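Long-range contact in biotin binding protein A (Gallus gallus, PDB 2C1S), which binds biotin, as other members of the avidin family do, and here holds its sulfoxide in the pocket: residues L46-K51 and W72-S77. Numbering follows the deposited sequence.
With BSO (biotin-D-sulfoxide), chain C.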
loop_
_atom_site.group_PDB
_atom_site.type_symbol
_atom_site.label_atom_id
_atom_site.label_comp_id
_atom_site.label_asym_id
_atom_site.label_seq_id
_atom_site.Cartn_x
_atom_site.Cartn_y
_atom_site.Cartn_z
ATOM N N LEU A 46 7.733 -9.898 21.847
ATOM C CA LEU A 46 7.312 -9.401 23.149
ATOM C C LEU A 46 6.042 -8.578 22.982
ATOM O O LEU A 46 5.874 -7.887 21.960
ATOM C CB LEU A 46 8.428 -8.532 23.755
ATOM C CG LEU A 46 9.764 -9.209 24.126
ATOM C CD1 LEU A 46 10.901 -8.180 24.292
ATOM C CD2 LEU A 46 9.619 -10.060 25.399
ATOM N N VAL A 47 5.139 -8.639 23.974
ATOM C CA VAL A 47 3.921 -7.811 23.961
ATOM C C VAL A 47 4.275 -6.338 23.748
ATOM O O VAL A 47 5.232 -5.793 24.330
ATOM C CB VAL A 47 3.009 -8.000 25.233
ATOM C CG1 VAL A 47 3.739 -7.558 26.525
ATOM C CG2 VAL A 47 1.650 -7.274 25.064
ATOM N N SER A 48 3.506 -5.691 22.893
ATOM C CA SER A 48 3.820 -4.319 22.581
ATOM C C SER A 48 2.609 -3.438 22.718
ATOM O O SER A 48 1.485 -3.874 22.451
ATOM C CB SER A 48 4.411 -4.204 21.171
ATOM O OG SER A 48 5.526 -5.048 21.052
ATOM N N PRO A 49 2.828 -2.186 23.140
ATOM C CA PRO A 49 1.740 -1.243 23.282
ATOM C C PRO A 49 1.235 -0.660 21.968
ATOM O O PRO A 49 2.015 -0.422 21.012
ATOM C CB PRO A 49 2.362 -0.118 24.123
ATOM C CG PRO A 49 3.796 -0.152 23.770
ATOM C CD PRO A 49 4.128 -1.608 23.566
ATOM N N LEU A 50 -0.051 -0.371 21.968
ATOM C CA LEU A 50 -0.661 0.360 20.884
ATOM C C LEU A 50 -1.410 1.596 21.388
ATOM O O LEU A 50 -1.837 1.681 22.565
ATOM C CB LEU A 50 -1.531 -0.597 20.056
ATOM C CG LEU A 50 -2.816 -1.104 20.723
ATOM C CD1 LEU A 50 -3.941 -0.112 20.509
ATOM C CD2 LEU A 50 -3.201 -2.491 20.162
ATOM N N LYS A 51 -1.559 2.566 20.497
ATOM C CA LYS A 51 -2.234 3.787 20.756
ATOM C C LYS A 51 -2.991 4.109 19.509
ATOM O O LYS A 51 -2.411 4.084 18.407
ATOM C CB LYS A 51 -1.215 4.909 21.034
ATOM C CG LYS A 51 -0.722 4.933 22.421
ATOM C CD LYS A 51 -1.799 5.455 23.400
ATOM C CE LYS A 51 -1.308 5.405 24.855
ATOM N NZ LYS A 51 -0.684 4.113 25.292
ATOM N N TRP A 72 6.560 -1.716 18.638
ATOM C CA TRP A 72 7.103 -3.050 18.895
ATOM C C TRP A 72 8.219 -2.955 19.900
ATOM O O TRP A 72 9.104 -2.117 19.762
ATOM C CB TRP A 72 7.623 -3.693 17.607
ATOM C CG TRP A 72 6.545 -3.770 16.561
ATOM C CD1 TRP A 72 6.478 -3.035 15.417
ATOM C CD2 TRP A 72 5.349 -4.593 16.588
ATOM N NE1 TRP A 72 5.334 -3.362 14.710
ATOM C CE2 TRP A 72 4.620 -4.305 15.405
ATOM C CE3 TRP A 72 4.834 -5.547 17.482
ATOM C CZ2 TRP A 72 3.408 -4.943 15.090
ATOM C CZ3 TRP A 72 3.637 -6.193 17.164
ATOM C CH2 TRP A 72 2.932 -5.888 15.978
ATOM N N GLN A 73 8.177 -3.827 20.904
ATOM C CA GLN A 73 9.152 -3.776 22.004
ATOM C C GLN A 73 10.408 -4.581 21.707
ATOM O O GLN A 73 11.387 -4.520 22.452
ATOM C CB GLN A 73 8.509 -4.228 23.316
ATOM C CG GLN A 73 7.388 -3.314 23.751
ATOM C CD GLN A 73 7.862 -1.904 24.087
ATOM O OE1 GLN A 73 8.495 -1.689 25.116
ATOM N NE2 GLN A 73 7.543 -0.933 23.223
ATOM N N PHE A 74 10.398 -5.307 20.598
ATOM C CA PHE A 74 11.460 -6.230 20.285
ATOM C C PHE A 74 12.029 -5.920 18.893
ATOM O O PHE A 74 12.813 -6.701 18.365
ATOM C CB PHE A 74 10.907 -7.643 20.294
ATOM C CG PHE A 74 9.760 -7.836 19.340
ATOM C CD1 PHE A 74 9.983 -8.338 18.056
ATOM C CD2 PHE A 74 8.465 -7.474 19.713
ATOM C CE1 PHE A 74 8.928 -8.479 17.164
ATOM C CE2 PHE A 74 7.420 -7.629 18.835
ATOM C CZ PHE A 74 7.654 -8.124 17.557
ATOM N N ALA A 75 11.596 -4.804 18.310
ATOM C CA ALA A 75 12.043 -4.393 16.973
ATOM C C ALA A 75 12.079 -2.875 16.826
ATOM O O ALA A 75 11.404 -2.160 17.571
ATOM C CB ALA A 75 11.153 -5.027 15.890
ATOM N N ASP A 76 12.877 -2.394 15.872
ATOM C CA ASP A 76 13.010 -0.955 15.621
ATOM C C ASP A 76 11.948 -0.396 14.688
ATOM O O ASP A 76 11.900 0.795 14.424
ATOM C CB ASP A 76 14.417 -0.651 15.116
ATOM C CG ASP A 76 15.472 -1.119 16.094
ATOM O OD1 ASP A 76 15.173 -1.050 17.303
ATOM O OD2 ASP A 76 16.562 -1.583 15.682
ATOM N N SER A 77 11.057 -1.262 14.252
ATOM C CA SER A 77 10.054 -0.904 13.266
ATOM C C SER A 77 8.798 -0.417 13.996
ATOM O O SER A 77 8.681 -0.559 15.225
ATOM C CB SER A 77 9.734 -2.161 12.469
ATOM O OG SER A 77 9.263 -3.143 13.375
HETATM C C11 BSO C . 8.648 -6.622 12.936
HETATM O O11 BSO C . 8.828 -7.828 12.652
HETATM O O12 BSO C . 9.295 -5.685 12.434
HETATM C C10 BSO C . 7.588 -6.233 13.990
HETATM C C9 BSO C . 6.357 -7.164 14.097
HETATM C C8 BSO C . 5.448 -6.923 12.897
HETATM C C7 BSO C . 4.333 -7.988 12.866
HETATM C C2 BSO C . 3.440 -7.751 11.626
HETATM S S1 BSO C . 2.439 -6.256 11.695
HETATM C C6 BSO C . 1.407 -6.766 10.290
HETATM C C5 BSO C . 1.220 -8.287 10.467
HETATM N N1 BSO C . 0.021 -8.525 11.284
HETATM C C3 BSO C . 0.355 -9.101 12.445
HETATM O O3 BSO C . -0.501 -9.422 13.274
HETATM N N2 BSO C . 1.668 -9.336 12.578
HETATM C C4 BSO C . 2.378 -8.870 11.348
HETATM O O10 BSO C . 3.354 -5.162 11.215
#
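W72 and S48 meet at the mouth of the eight-stranded antiparallel avidin β-barrel, where the loop joining strands 66-71 and 78-87 lies against the start of strand 48-54. The broad indole of W72 suits a site between protein and ligand: S48 OG lies 3.7 Å from its CE3, while biotin-D-sulfoxide C9 sits 3.5 Å above the ring centre, and NE1 is tied to T79. An alanine here would probably strip the valeryl chain of this flat wall and leave T79 OG1 without its indole donor. Q73 follows, its N donating to S48 OG at 2.9 Å (150°). A serine fits because its small hydroxyl can also donate, to L46 O at 3.0 Å, so one OG bridges both segments. The Q73 side chain bends at chi2 (-65°), which places CD. It crosses the P49 ring at about a right angle; NE2 lies 3.5 Å from P49 CD and also bonds Q71 O. The flat hydrocarbon ring of F74 suits a place between L46 and the ligand's aliphatic chain: CB is 4.0 Å from L46 CD1, and CZ comes nearest the ligand, at C9. Beyond A75, S77 suits its place because its compact hydroxyl, beside the carboxylate, donates from OG to ligand O12 at 2.7 Å.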